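Local coordinates for binding domain (Hc) of Paraclostridial Mosquitocidal Protein 1 (Paraclostridium bifermentans, PDB 6HOX) that forms the receptor-binding region of a botulinum-like neurotoxin that targets Anopheles mosquitoes, and probably directs the toxin to host nerve cells, at residues 25-30 against 205-210; 40-45 against 78-83; 169-174 against 179-184. All coordinates share one frame; numbering follows the deposited sequence.

Interaction 1 of 3, residues 25-30 against 205-210; sequences LVFSLG and IIFKLE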
ATOM      1  N   LEU A  25       0.721 -21.111 -13.190  1.00 33.32           N
ATOM      2  CA  LEU A  25       1.470 -19.884 -13.445  1.00 33.34           C
ATOM      3  C   LEU A  25       2.319 -20.054 -14.708  1.00 33.63           C
ATOM      4  O   LEU A  25       3.184 -20.908 -14.739  1.00 34.68           O
ATOM      5  CB  LEU A  25       2.367 -19.599 -12.239  1.00 32.79           C
ATOM      6  CG  LEU A  25       3.194 -18.321 -12.345  1.00 32.72           C
ATOM      7  CD1 LEU A  25       2.305 -17.101 -12.133  1.00 29.52           C
ATOM      8  CD2 LEU A  25       4.348 -18.334 -11.348  1.00 33.00           C
ATOM      9  N   VAL A  26       2.108 -19.208 -15.719  1.00 32.57           N
ATOM     10  CA  VAL A  26       2.846 -19.362 -16.971  1.00 33.65           C
ATOM     11  C   VAL A  26       3.833 -18.203 -17.168  1.00 31.45           C
ATOM     12  O   VAL A  26       4.701 -18.280 -18.016  1.00 29.49           O
ATOM     13  CB  VAL A  26       1.906 -19.531 -18.182  1.00 33.37           C
ATOM     14  CG1 VAL A  26       1.037 -20.772 -18.038  1.00 34.06           C
ATOM     15  CG2 VAL A  26       1.062 -18.299 -18.462  1.00 32.72           C
ATOM     16  N   PHE A  27       3.708 -17.146 -16.360  1.00 30.42           N
ATOM     17  CA  PHE A  27       4.548 -15.967 -16.477  1.00 27.82           C
ATOM     18  C   PHE A  27       4.516 -15.197 -15.157  1.00 28.06           C
ATOM     19  O   PHE A  27       3.453 -14.993 -14.612  1.00 25.92           O
ATOM     20  CB  PHE A  27       4.046 -15.064 -17.605  1.00 26.90           C
ATOM     21  CG  PHE A  27       4.859 -13.815 -17.815  1.00 26.58           C
ATOM     22  CD1 PHE A  27       6.084 -13.869 -18.459  1.00 27.34           C
ATOM     23  CD2 PHE A  27       4.409 -12.581 -17.353  1.00 27.76           C
ATOM     24  CE1 PHE A  27       6.835 -12.718 -18.640  1.00 27.52           C
ATOM     25  CE2 PHE A  27       5.152 -11.423 -17.551  1.00 26.96           C
ATOM     26  CZ  PHE A  27       6.367 -11.494 -18.184  1.00 29.45           C
ATOM     27  N   SER A  28       5.680 -14.736 -14.695  1.00 28.00           N
ATOM     28  CA  SER A  28       5.754 -13.928 -13.484  1.00 26.00           C
ATOM     29  C   SER A  28       6.909 -12.934 -13.594  1.00 26.97           C
ATOM     30  O   SER A  28       8.077 -13.315 -13.510  1.00 27.20           O
ATOM     31  CB  SER A  28       5.889 -14.782 -12.261  1.00 25.54           C
ATOM     32  OG  SER A  28       5.994 -13.972 -11.105  1.00 27.05           O
ATOM     33  N   LEU A  29       6.568 -11.650 -13.727  1.00 26.01           N
ATOM     34  CA  LEU A  29       7.555 -10.625 -13.966  1.00 25.51           C
ATOM     35  C   LEU A  29       7.971 -10.022 -12.622  1.00 27.22           C
ATOM     36  O   LEU A  29       7.124  -9.514 -11.878  1.00 27.41           O
ATOM     37  CB  LEU A  29       6.955  -9.549 -14.872  1.00 24.02           C
ATOM     38  CG  LEU A  29       7.854  -8.362 -15.184  1.00 23.81           C
ATOM     39  CD1 LEU A  29       9.022  -8.772 -16.060  1.00 24.83           C
ATOM     40  CD2 LEU A  29       7.057  -7.252 -15.846  1.00 25.23           C
ATOM     41  N   GLY A  30       9.279 -10.059 -12.354  1.00 27.49           N
ATOM     42  CA  GLY A  30       9.820  -9.509 -11.127  1.00 28.60           C
ATOM     43  C   GLY A  30      11.317  -9.330 -11.221  1.00 29.54           C
ATOM     44  O   GLY A  30      11.903  -9.407 -12.318  1.00 30.69           O
ATOM     45  N   ILE A 205       3.308  -8.291 -25.491  1.00 23.56           N
ATOM     46  CA  ILE A 205       2.844  -7.528 -24.311  1.00 25.00           C
ATOM     47  C   ILE A 205       3.872  -6.424 -24.029  1.00 25.41           C
ATOM     48  O   ILE A 205       5.064  -6.725 -23.879  1.00 24.86           O
ATOM     49  CB  ILE A 205       2.672  -8.450 -23.087  1.00 26.35           C
ATOM     50  CG1 ILE A 205       1.814  -9.682 -23.395  1.00 26.99           C
ATOM     51  CG2 ILE A 205       2.130  -7.667 -21.896  1.00 26.39           C
ATOM     52  CD1 ILE A 205       1.897 -10.768 -22.353  1.00 27.18           C
ATOM     53  N   ILE A 206       3.420  -5.163 -23.990  1.00 24.25           N
ATOM     54  CA  ILE A 206       4.313  -4.012 -23.794  1.00 27.07           C
ATOM     55  C   ILE A 206       3.993  -3.400 -22.433  1.00 24.43           C
ATOM     56  O   ILE A 206       2.853  -2.953 -22.220  1.00 24.11           O
ATOM     57  CB  ILE A 206       4.165  -2.935 -24.893  1.00 30.81           C
ATOM     58  CG1 ILE A 206       4.246  -3.510 -26.306  1.00 35.01           C
ATOM     59  CG2 ILE A 206       5.191  -1.836 -24.685  1.00 30.30           C
ATOM     60  CD1 ILE A 206       5.619  -3.995 -26.670  1.00 38.33           C
ATOM     61  N   PHE A 207       4.994  -3.391 -21.545  1.00 23.29           N
ATOM     62  CA  PHE A 207       4.917  -2.725 -20.249  1.00 23.70           C
ATOM     63  C   PHE A 207       5.550  -1.349 -20.408  1.00 24.02           C
ATOM     64  O   PHE A 207       6.770  -1.244 -20.573  1.00 25.84           O
ATOM     65  CB  PHE A 207       5.644  -3.532 -19.177  1.00 23.22           C
ATOM     66  CG  PHE A 207       5.082  -4.904 -18.918  1.00 24.69           C
ATOM     67  CD1 PHE A 207       5.345  -5.955 -19.782  1.00 24.47           C
ATOM     68  CD2 PHE A 207       4.293  -5.151 -17.806  1.00 24.56           C
ATOM     69  CE1 PHE A 207       4.819  -7.211 -19.548  1.00 23.77           C
ATOM     70  CE2 PHE A 207       3.745  -6.404 -17.590  1.00 25.16           C
ATOM     71  CZ  PHE A 207       4.014  -7.433 -18.462  1.00 24.64           C
ATOM     72  N   LYS A 208       4.720  -0.304 -20.382  1.00 25.02           N
ATOM     73  CA  LYS A 208       5.153   1.051 -20.708  1.00 26.48           C
ATOM     74  C   LYS A 208       4.012   2.035 -20.483  1.00 24.51           C
ATOM     75  O   LYS A 208       2.878   1.754 -20.898  1.00 23.07           O
ATOM     76  CB  LYS A 208       5.538   1.147 -22.185  1.00 28.20           C
ATOM     77  CG  LYS A 208       6.193   2.450 -22.601  1.00 30.92           C
ATOM     78  CD  LYS A 208       6.448   2.516 -24.088  1.00 31.79           C
ATOM     79  CE  LYS A 208       7.295   3.711 -24.479  1.00 36.10           C
ATOM     80  NZ  LYS A 208       6.597   4.992 -24.218  1.00 38.07           N
ATOM     81  N   LEU A 209       4.341   3.180 -19.871  1.00 23.53           N
ATOM     82  CA  LEU A 209       3.444   4.335 -19.826  1.00 27.34           C
ATOM     83  C   LEU A 209       3.339   4.921 -21.238  1.00 27.53           C
ATOM     84  O   LEU A 209       4.345   5.373 -21.775  1.00 26.93           O
ATOM     85  CB  LEU A 209       3.988   5.389 -18.855  1.00 27.33           C
ATOM     86  CG  LEU A 209       3.751   5.105 -17.376  1.00 29.07           C
ATOM     87  CD1 LEU A 209       4.651   5.968 -16.512  1.00 29.89           C
ATOM     88  CD2 LEU A 209       2.289   5.330 -17.019  1.00 30.60           C
ATOM     89  N   GLU A 210       2.137   4.879 -21.826  1.00 26.91           N
ATOM     90  CA  GLU A 210       1.927   5.372 -23.186  1.00 27.19           C
ATOM     91  C   GLU A 210       0.656   6.212 -23.227  1.00 25.66           C
ATOM     92  O   GLU A 210      -0.412   5.681 -22.995  1.00 24.71           O
ATOM     93  CB  GLU A 210       1.835   4.200 -24.165  1.00 28.72           C
ATOM     94  CG  GLU A 210       1.904   4.615 -25.623  1.00 32.75           C
ATOM     95  CD  GLU A 210       3.223   5.276 -25.985  1.00 34.89           C
ATOM     96  OE1 GLU A 210       4.275   4.606 -25.904  1.00 36.61           O
ATOM     97  OE2 GLU A 210       3.203   6.473 -26.278  1.00 40.13           O
TER

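Interaction 2 of 3, residues 40-45 against 78-83; sequences SGNNTN and NESINF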
ATOM      1  N   SER A  40       8.653 -17.432 -13.204  1.00 33.68           N
ATOM      2  CA  SER A  40       7.787 -18.609 -13.226  1.00 34.77           C
ATOM      3  C   SER A  40       8.572 -19.894 -13.539  1.00 38.43           C
ATOM      4  O   SER A  40       8.044 -20.973 -13.394  1.00 42.63           O
ATOM      5  CB  SER A  40       6.656 -18.434 -14.202  1.00 31.74           C
ATOM      6  OG  SER A  40       7.115 -18.520 -15.546  1.00 30.92           O
ATOM      7  N   GLY A  41       9.810 -19.774 -14.015  1.00 42.18           N
ATOM      8  CA  GLY A  41      10.587 -20.922 -14.413  1.00 46.62           C
ATOM      9  C   GLY A  41      10.484 -21.197 -15.903  1.00 50.21           C
ATOM     10  O   GLY A  41      11.237 -22.012 -16.428  1.00 50.78           O
ATOM     11  N   ASN A  42       9.581 -20.485 -16.591  1.00 49.23           N
ATOM     12  CA  ASN A  42       9.274 -20.753 -18.002  1.00 45.82           C
ATOM     13  C   ASN A  42      10.304 -20.086 -18.914  1.00 43.49           C
ATOM     14  O   ASN A  42      10.306 -20.341 -20.112  1.00 41.58           O
ATOM     15  CB  ASN A  42       7.869 -20.297 -18.396  1.00 45.83           C
ATOM     16  CG  ASN A  42       6.873 -21.430 -18.396  1.00 48.44           C
ATOM     17  OD1 ASN A  42       7.142 -22.502 -17.860  1.00 53.39           O
ATOM     18  ND2 ASN A  42       5.732 -21.211 -19.022  1.00 56.29           N
ATOM     19  N   ASN A  43      11.145 -19.224 -18.341  1.00 44.92           N
ATOM     20  CA  ASN A  43      12.275 -18.661 -19.039  1.00 48.74           C
ATOM     21  C   ASN A  43      11.772 -17.822 -20.220  1.00 43.81           C
ATOM     22  O   ASN A  43      12.367 -17.842 -21.287  1.00 48.00           O
ATOM     23  CB  ASN A  43      13.228 -19.773 -19.499  1.00 54.90           C
ATOM     24  CG  ASN A  43      14.579 -19.248 -19.927  1.00 61.62           C
ATOM     25  OD1 ASN A  43      15.125 -18.360 -19.276  1.00 66.85           O
ATOM     26  ND2 ASN A  43      15.116 -19.775 -21.019  1.00 63.17           N
ATOM     27  N   THR A  44      10.649 -17.118 -20.037  1.00 39.42           N
ATOM     28  CA  THR A  44      10.050 -16.321 -21.110  1.00 36.70           C
ATOM     29  C   THR A  44      11.025 -15.228 -21.540  1.00 37.87           C
ATOM     30  O   THR A  44      11.626 -14.593 -20.685  1.00 36.58           O
ATOM     31  CB  THR A  44       8.767 -15.608 -20.674  1.00 38.76           C
ATOM     32  OG1 THR A  44       7.916 -16.555 -20.026  1.00 42.65           O
ATOM     33  CG2 THR A  44       8.051 -14.953 -21.834  1.00 37.73           C
ATOM     34  N   ASN A  45      11.118 -14.976 -22.851  1.00 37.04           N
ATOM     35  CA  ASN A  45      12.058 -13.999 -23.366  1.00 37.43           C
ATOM     36  C   ASN A  45      11.511 -12.574 -23.183  1.00 36.65           C
ATOM     37  O   ASN A  45      10.443 -12.247 -23.675  1.00 35.81           O
ATOM     38  CB  ASN A  45      12.376 -14.248 -24.834  1.00 38.50           C
ATOM     39  CG  ASN A  45      13.525 -13.388 -25.306  1.00 39.82           C
ATOM     40  OD1 ASN A  45      13.361 -12.592 -26.226  1.00 40.36           O
ATOM     41  ND2 ASN A  45      14.669 -13.514 -24.652  1.00 41.00           N
ATOM     42  N   ASN A  78       4.144 -16.599 -26.390  1.00 47.41           N
ATOM     43  CA  ASN A  78       4.396 -17.975 -26.822  1.00 48.10           C
ATOM     44  C   ASN A  78       3.105 -18.767 -26.577  1.00 50.38           C
ATOM     45  O   ASN A  78       2.050 -18.163 -26.344  1.00 53.37           O
ATOM     46  CB  ASN A  78       5.621 -18.554 -26.107  1.00 47.79           C
ATOM     47  CG  ASN A  78       5.578 -18.320 -24.612  1.00 46.16           C
ATOM     48  OD1 ASN A  78       4.689 -18.818 -23.923  1.00 48.21           O
ATOM     49  ND2 ASN A  78       6.524 -17.548 -24.104  1.00 41.97           N
ATOM     50  N   GLU A  79       3.181 -20.101 -26.628  1.00 50.43           N
ATOM     51  CA  GLU A  79       1.990 -20.943 -26.557  1.00 54.25           C
ATOM     52  C   GLU A  79       1.379 -20.896 -25.154  1.00 51.67           C
ATOM     53  O   GLU A  79       0.161 -20.909 -25.005  1.00 48.92           O
ATOM     54  CB  GLU A  79       2.327 -22.387 -26.917  1.00 55.93           C
ATOM     55  CG  GLU A  79       2.769 -22.557 -28.353  1.00 60.01           C
ATOM     56  CD  GLU A  79       2.567 -23.960 -28.892  1.00 62.13           C
ATOM     57  OE1 GLU A  79       2.241 -24.863 -28.082  1.00 61.02           O
ATOM     58  OE2 GLU A  79       2.723 -24.151 -30.119  1.00 65.12           O
ATOM     59  N   SER A  80       2.243 -20.869 -24.136  1.00 52.50           N
ATOM     60  CA  SER A  80       1.809 -20.845 -22.743  1.00 55.20           C
ATOM     61  C   SER A  80       1.164 -19.488 -22.419  1.00 51.32           C
ATOM     62  O   SER A  80       0.119 -19.449 -21.777  1.00 58.93           O
ATOM     63  CB  SER A  80       2.948 -21.172 -21.816  1.00 56.57           C
ATOM     64  OG  SER A  80       4.043 -20.293 -22.030  1.00 64.79           O
ATOM     65  N   ILE A  81       1.768 -18.391 -22.891  1.00 51.13           N
ATOM     66  CA  ILE A  81       1.180 -17.041 -22.747  1.00 53.51           C
ATOM     67  C   ILE A  81       0.193 -16.818 -23.898  1.00 54.60           C
ATOM     68  O   ILE A  81       0.527 -16.188 -24.905  1.00 54.98           O
ATOM     69  CB  ILE A  81       2.248 -15.926 -22.711  1.00 50.80           C
ATOM     70  CG1 ILE A  81       3.391 -16.229 -21.746  1.00 53.56           C
ATOM     71  CG2 ILE A  81       1.598 -14.593 -22.383  1.00 52.13           C
ATOM     72  CD1 ILE A  81       4.515 -15.215 -21.800  1.00 52.82           C
ATOM     73  N   ASN A  82      -1.033 -17.313 -23.724  1.00 61.50           N
ATOM     74  CA  ASN A  82      -1.992 -17.380 -24.817  1.00 69.15           C
ATOM     75  C   ASN A  82      -3.377 -16.888 -24.366  1.00 69.83           C
ATOM     76  O   ASN A  82      -3.926 -17.335 -23.339  1.00 69.59           O
ATOM     77  CB  ASN A  82      -2.077 -18.795 -25.385  1.00 71.09           C
ATOM     78  CG  ASN A  82      -3.267 -18.953 -26.299  1.00 74.15           C
ATOM     79  OD1 ASN A  82      -4.228 -19.641 -25.960  1.00 78.96           O
ATOM     80  ND2 ASN A  82      -3.226 -18.268 -27.429  1.00 82.75           N
ATOM     81  N   PHE A  83      -3.952 -15.997 -25.181  1.00 64.05           N
ATOM     82  CA  PHE A  83      -5.244 -15.372 -24.913  1.00 60.92           C
ATOM     83  C   PHE A  83      -6.254 -15.779 -25.998  1.00 60.14           C
ATOM     84  O   PHE A  83      -7.143 -15.002 -26.326  1.00 65.48           O
ATOM     85  CB  PHE A  83      -5.061 -13.853 -24.804  1.00 54.52           C
ATOM     86  CG  PHE A  83      -3.992 -13.446 -23.821  1.00 51.18           C
ATOM     87  CD1 PHE A  83      -4.217 -13.544 -22.456  1.00 47.64           C
ATOM     88  CD2 PHE A  83      -2.754 -12.996 -24.254  1.00 49.13           C
ATOM     89  CE1 PHE A  83      -3.231 -13.196 -21.544  1.00 48.93           C
ATOM     90  CE2 PHE A  83      -1.770 -12.645 -23.341  1.00 46.75           C
ATOM     91  CZ  PHE A  83      -2.010 -12.749 -21.990  1.00 49.51           C
TER
HETATM   92  O   HOH W   1       8.697 -16.558 -24.772  1.00 53.06           O

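Interaction 3 of 3, residues 169-174 against 179-184; sequences ITITVN and CTLYIN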
ATOM      1  N   ILE A 169      -3.748  -6.195  -7.627  1.00 21.18           N
ATOM      2  CA  ILE A 169      -4.836  -6.246  -8.613  1.00 21.45           C
ATOM      3  C   ILE A 169      -4.907  -7.665  -9.157  1.00 21.18           C
ATOM      4  O   ILE A 169      -3.852  -8.245  -9.482  1.00 20.45           O
ATOM      5  CB  ILE A 169      -4.605  -5.243  -9.755  1.00 23.88           C
ATOM      6  CG1 ILE A 169      -4.267  -3.848  -9.225  1.00 24.48           C
ATOM      7  CG2 ILE A 169      -5.805  -5.217 -10.695  1.00 23.29           C
ATOM      8  CD1 ILE A 169      -5.354  -3.252  -8.362  1.00 26.80           C
ATOM      9  N   THR A 170      -6.132  -8.197  -9.250  1.00 21.00           N
ATOM     10  CA  THR A 170      -6.379  -9.463  -9.892  1.00 22.47           C
ATOM     11  C   THR A 170      -7.517  -9.275 -10.902  1.00 23.39           C
ATOM     12  O   THR A 170      -8.535  -8.683 -10.583  1.00 22.92           O
ATOM     13  CB  THR A 170      -6.711 -10.590  -8.896  1.00 22.48           C
ATOM     14  OG1 THR A 170      -5.763 -10.662  -7.829  1.00 21.41           O
ATOM     15  CG2 THR A 170      -6.778 -11.953  -9.565  1.00 22.76           C
ATOM     16  N   ILE A 171      -7.322  -9.816 -12.112  1.00 22.64           N
ATOM     17  CA  ILE A 171      -8.324  -9.817 -13.188  1.00 24.29           C
ATOM     18  C   ILE A 171      -8.460 -11.273 -13.663  1.00 24.56           C
ATOM     19  O   ILE A 171      -7.479 -11.872 -14.089  1.00 25.52           O
ATOM     20  CB  ILE A 171      -7.888  -8.876 -14.338  1.00 24.66           C
ATOM     21  CG1 ILE A 171      -7.731  -7.428 -13.881  1.00 23.99           C
ATOM     22  CG2 ILE A 171      -8.810  -8.952 -15.546  1.00 25.11           C
ATOM     23  CD1 ILE A 171      -6.826  -6.645 -14.781  1.00 25.12           C
ATOM     24  N   THR A 172      -9.658 -11.843 -13.549  1.00 23.35           N
ATOM     25  CA  THR A 172      -9.914 -13.202 -13.972  1.00 23.73           C
ATOM     26  C   THR A 172     -10.815 -13.137 -15.213  1.00 26.15           C
ATOM     27  O   THR A 172     -11.766 -12.332 -15.276  1.00 23.08           O
ATOM     28  CB  THR A 172     -10.484 -14.046 -12.821  1.00 23.20           C
ATOM     29  OG1 THR A 172     -11.795 -13.589 -12.489  1.00 23.79           O
ATOM     30  CG2 THR A 172      -9.630 -14.003 -11.569  1.00 24.27           C
ATOM     31  N   VAL A 173     -10.475 -13.955 -16.218  1.00 28.79           N
ATOM     32  CA  VAL A 173     -11.207 -14.030 -17.478  1.00 30.09           C
ATOM     33  C   VAL A 173     -11.607 -15.489 -17.721  1.00 32.64           C
ATOM     34  O   VAL A 173     -10.766 -16.360 -17.956  1.00 32.72           O
ATOM     35  CB  VAL A 173     -10.369 -13.444 -18.624  1.00 31.25           C
ATOM     36  CG1 VAL A 173     -11.099 -13.495 -19.959  1.00 31.31           C
ATOM     37  CG2 VAL A 173      -9.939 -12.020 -18.300  1.00 32.34           C
ATOM     38  N   ASN A 174     -12.908 -15.740 -17.566  1.00 35.99           N
ATOM     39  CA  ASN A 174     -13.567 -16.949 -17.976  1.00 38.29           C
ATOM     40  C   ASN A 174     -14.294 -16.618 -19.274  1.00 40.61           C
ATOM     41  O   ASN A 174     -15.397 -16.047 -19.224  1.00 34.18           O
ATOM     42  CB  ASN A 174     -14.526 -17.457 -16.901  1.00 44.01           C
ATOM     43  CG  ASN A 174     -15.262 -18.720 -17.299  1.00 45.22           C
ATOM     44  OD1 ASN A 174     -15.917 -19.333 -16.462  1.00 52.73           O
ATOM     45  ND2 ASN A 174     -15.171 -19.114 -18.559  1.00 50.30           N
ATOM     46  N   CYS A 179     -15.697 -11.589 -16.852  1.00 29.17           N
ATOM     47  CA  CYS A 179     -14.478 -10.963 -16.489  1.00 30.34           C
ATOM     48  C   CYS A 179     -14.660 -10.337 -15.100  1.00 27.66           C
ATOM     49  O   CYS A 179     -15.655  -9.643 -14.904  1.00 28.58           O
ATOM     50  CB  CYS A 179     -14.194  -9.858 -17.487  1.00 32.15           C
ATOM     51  SG  CYS A 179     -12.613  -9.106 -17.128  1.00 43.05           S
ATOM     52  N   THR A 180     -13.729 -10.572 -14.166  1.00 25.99           N
ATOM     53  CA  THR A 180     -13.874 -10.072 -12.769  1.00 26.72           C
ATOM     54  C   THR A 180     -12.584  -9.378 -12.321  1.00 25.93           C
ATOM     55  O   THR A 180     -11.495  -9.886 -12.579  1.00 25.26           O
ATOM     56  CB  THR A 180     -14.241 -11.205 -11.802  1.00 26.74           C
ATOM     57  OG1 THR A 180     -15.437 -11.812 -12.284  1.00 28.53           O
ATOM     58  CG2 THR A 180     -14.450 -10.729 -10.380  1.00 28.84           C
ATOM     59  N   LEU A 181     -12.730  -8.221 -11.654  1.00 26.31           N
ATOM     60  CA  LEU A 181     -11.604  -7.446 -11.149  1.00 25.90           C
ATOM     61  C   LEU A 181     -11.652  -7.355  -9.620  1.00 24.38           C
ATOM     62  O   LEU A 181     -12.703  -7.090  -9.031  1.00 23.80           O
ATOM     63  CB  LEU A 181     -11.590  -6.047 -11.762  1.00 27.17           C
ATOM     64  CG  LEU A 181     -10.299  -5.266 -11.476  1.00 28.96           C
ATOM     65  CD1 LEU A 181      -9.863  -4.438 -12.672  1.00 32.62           C
ATOM     66  CD2 LEU A 181     -10.450  -4.365 -10.264  1.00 28.46           C
ATOM     67  N   TYR A 182     -10.470  -7.529  -9.012  1.00 24.50           N
ATOM     68  CA  TYR A 182     -10.259  -7.559  -7.573  1.00 23.55           C
ATOM     69  C   TYR A 182      -9.174  -6.533  -7.206  1.00 23.80           C
ATOM     70  O   TYR A 182      -8.215  -6.375  -7.953  1.00 24.13           O
ATOM     71  CB  TYR A 182      -9.770  -8.941  -7.121  1.00 25.47           C
ATOM     72  CG  TYR A 182     -10.683 -10.112  -7.379  1.00 24.59           C
ATOM     73  CD1 TYR A 182     -10.709 -10.736  -8.614  1.00 24.78           C
ATOM     74  CD2 TYR A 182     -11.481 -10.645  -6.375  1.00 26.12           C
ATOM     75  CE1 TYR A 182     -11.545 -11.814  -8.864  1.00 26.86           C
ATOM     76  CE2 TYR A 182     -12.317 -11.732  -6.608  1.00 26.46           C
ATOM     77  CZ  TYR A 182     -12.363 -12.315  -7.860  1.00 25.79           C
ATOM     78  OH  TYR A 182     -13.176 -13.388  -8.122  1.00 25.08           O
ATOM     79  N   ILE A 183      -9.341  -5.838  -6.068  1.00 22.16           N
ATOM     80  CA  ILE A 183      -8.262  -5.087  -5.410  1.00 23.89           C
ATOM     81  C   ILE A 183      -8.090  -5.679  -4.005  1.00 23.19           C
ATOM     82  O   ILE A 183      -9.089  -5.849  -3.290  1.00 22.72           O
ATOM     83  CB  ILE A 183      -8.536  -3.565  -5.365  1.00 23.95           C
ATOM     84  CG1 ILE A 183      -8.724  -2.986  -6.765  1.00 25.15           C
ATOM     85  CG2 ILE A 183      -7.411  -2.847  -4.633  1.00 24.77           C
ATOM     86  CD1 ILE A 183      -9.225  -1.567  -6.822  1.00 25.61           C
ATOM     87  N   ASN A 184      -6.838  -6.026  -3.656  1.00 23.17           N
ATOM     88  CA  ASN A 184      -6.451  -6.589  -2.374  1.00 24.10           C
ATOM     89  C   ASN A 184      -7.353  -7.787  -2.051  1.00 25.68           C
ATOM     90  O   ASN A 184      -7.835  -7.943  -0.933  1.00 24.79           O
ATOM     91  CB  ASN A 184      -6.448  -5.514  -1.276  1.00 24.92           C
ATOM     92  CG  ASN A 184      -5.441  -4.404  -1.535  1.00 25.40           C
ATOM     93  OD1 ASN A 184      -4.477  -4.584  -2.287  1.00 25.13           O
ATOM     94  ND2 ASN A 184      -5.658  -3.241  -0.939  1.00 25.83           N
TER
HETATM   95  O   HOH W   2     -12.791 -14.654 -10.348  1.00 26.72           O
HETATM   96  O   HOH W   3     -14.075 -14.098 -14.107  1.00 32.11           O

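Interaction 1 of 3, residues 25-30 against 205-210
Leu29 and Phe207 meet between two beta sheets of the N-terminal receptor-binding half, whose concanavalin-like fold is a jelly-roll sandwich. Strand 25-32 belongs to the larger sheet, strand 205-207 to a three-stranded sheet packed against it. The backbones stay well apart, 10.4 Å between Leu29 CA and Phe207 CA, and side chains alone span the gap.

The main contact is a CH-pi interaction. Coming from the opposite direction to Phe207, Leu29 sets its CD2 methyl over one face of the ring, 3.9 Å from CD2 to the Phe207 centroid and 15° off the normal. The methyl lies slightly off-centre, on the CE2 side of the ring. With its CG opposite the backbone N (chi1 178°), Leu29 presents CD2 to the ring.

Apolar packing completes the contact. Phe27, two residues earlier on the same side of its strand, extends its ring obliquely to the end of the Phe207 ring. Outside the two segments, Phe224 meets Phe207 edge-to-face, while Ile73 and Val75 of strand 73-75 pack beside it.

Backbone bonding of Leu29 to Phe224 ties strand 25-32 to strand 218-227. Val26 and Phe27 together face Ile226 in a classic beta bulge, and Phe27, the second residue of the bulge, points into the sandwich. On the other side the chain turns a corner at Lys208, which pairs with Glu69 as well as with Glu210. The Lys208-Glu210 salt bridge measures 2.9 Å from Lys208 NZ to Glu210 OE1, the ammonium group sitting above the carboxylate plane. At the interface itself, Phe27 CE2 comes to 4.2 Å from Phe207 CZ.

Interaction 2 of 3, residues 40-45 against 78-83
Thr44 and Ile81 form a small apolar contact between two loops at the margin of the N-terminal half: residues 40-45 lead from strand 35-38 to strand 46-48, and residues 78-83 lead from strand 73-75 to strand 89-96. The two side chains reach toward each other tip to tip, with 3.5 Å between Thr44 CG2 and Ile81 CD1. Thr44 divides its branches: the methyl stands opposite the backbone N and goes to Ile81, while OG1 (chi1 -49°) is hydrogen-bonded to Asp38 OD2 outside the segments. Phe27 of strand 25-32 touches both Thr44 and Ile81, so their meeting point borders the buried interior of the jelly-roll sandwich.

The loop 78-83 is shaped by an Asx motif. Asn78 OD1 accepts the backbone N-H of Ile81 at 3.1 Å between Ile81 N and Asn78 OD1, nearly straight at hydrogen (167°) but with the donor above the carbonyl plane. Ile81 is itself the centre of an inverse gamma turn. With its oxygen turned to its own loop, the Asn78 side chain slants across that of Thr44, its ND2 3.8 Å from Thr44 CG2.

Toward solvent the contact becomes looser and more polar. Asn42 ND2 lies 3.6 Å from Ser80 OG, a packing distance, and its amide also makes a weak hydrogen bond to Val26 O. Within its own loop, Asn42 N weakly bonds Ser40 OG. A water lies between the loops, weakly held by Asn45 N and implausibly close to Asn78 ND2, so the link is doubtful.

Interaction 3 of 3, residues 169-174 against 179-184
Ile171 and Leu181 form the apolar centre, crossing at a slant with Ile171 CG1 3.9 Å from Leu181 CD1. Along the same face, Ile169 and Ile183 lie side by side, 3.7 Å from Ile169 CD1 to Ile183 CG1. At the other end, Cys179 SG sits against Ile171 CG2 and Val173 CG2. Leu132, Trp134 and Met136 of strand 131-137 cover parts of this face, joining it to a second sheet of the sandwich.

The strands are the two arms of a beta hairpin, antiparallel at 167°. Thr170 with Tyr182 and Thr172 with Thr180 are hydrogen-bonded pairs. The bond from Tyr182 N to Thr170 O, 2.7 Å, meets the carbonyl almost end-on, whereas both bonds of the Thr172-Thr180 pair lie in the carbonyl plane.

On the opposite face Thr172 and Thr180 point the same way, and Thr172 CG2 meets the Tyr182 ring obliquely. Thr172 OG1 stands between its backbone N and carbonyl carbon (chi1 68°), where it serves two waters. One, 2.6 Å from Thr172 OG1, links it to Tyr182 OH, the water lying at the ring edge in its plane; the other joins it to Thr180 OG1, 3.2 Å from that water.

All three contacts lie in the N-terminal half of the receptor-binding domain. Interaction 1 closes a long loop of chain, inside which interaction 2 and then interaction 3 follow in series. Interactions 1 and 2 are neighbours, with centres 11 Å apart, and touch through Val26 and Phe27, so the sheet-to-sheet packing continues into the loops at its margin. Interaction 3 stands apart, its centre 16 Å from that of interaction 1, yet strands 25-32 and 167-174 belong to the same sheet, connected through strands 218-227 and 89-96. Local hairpin pairing and long-range packing between sheets thus build one jelly-roll from distant parts of the sequence.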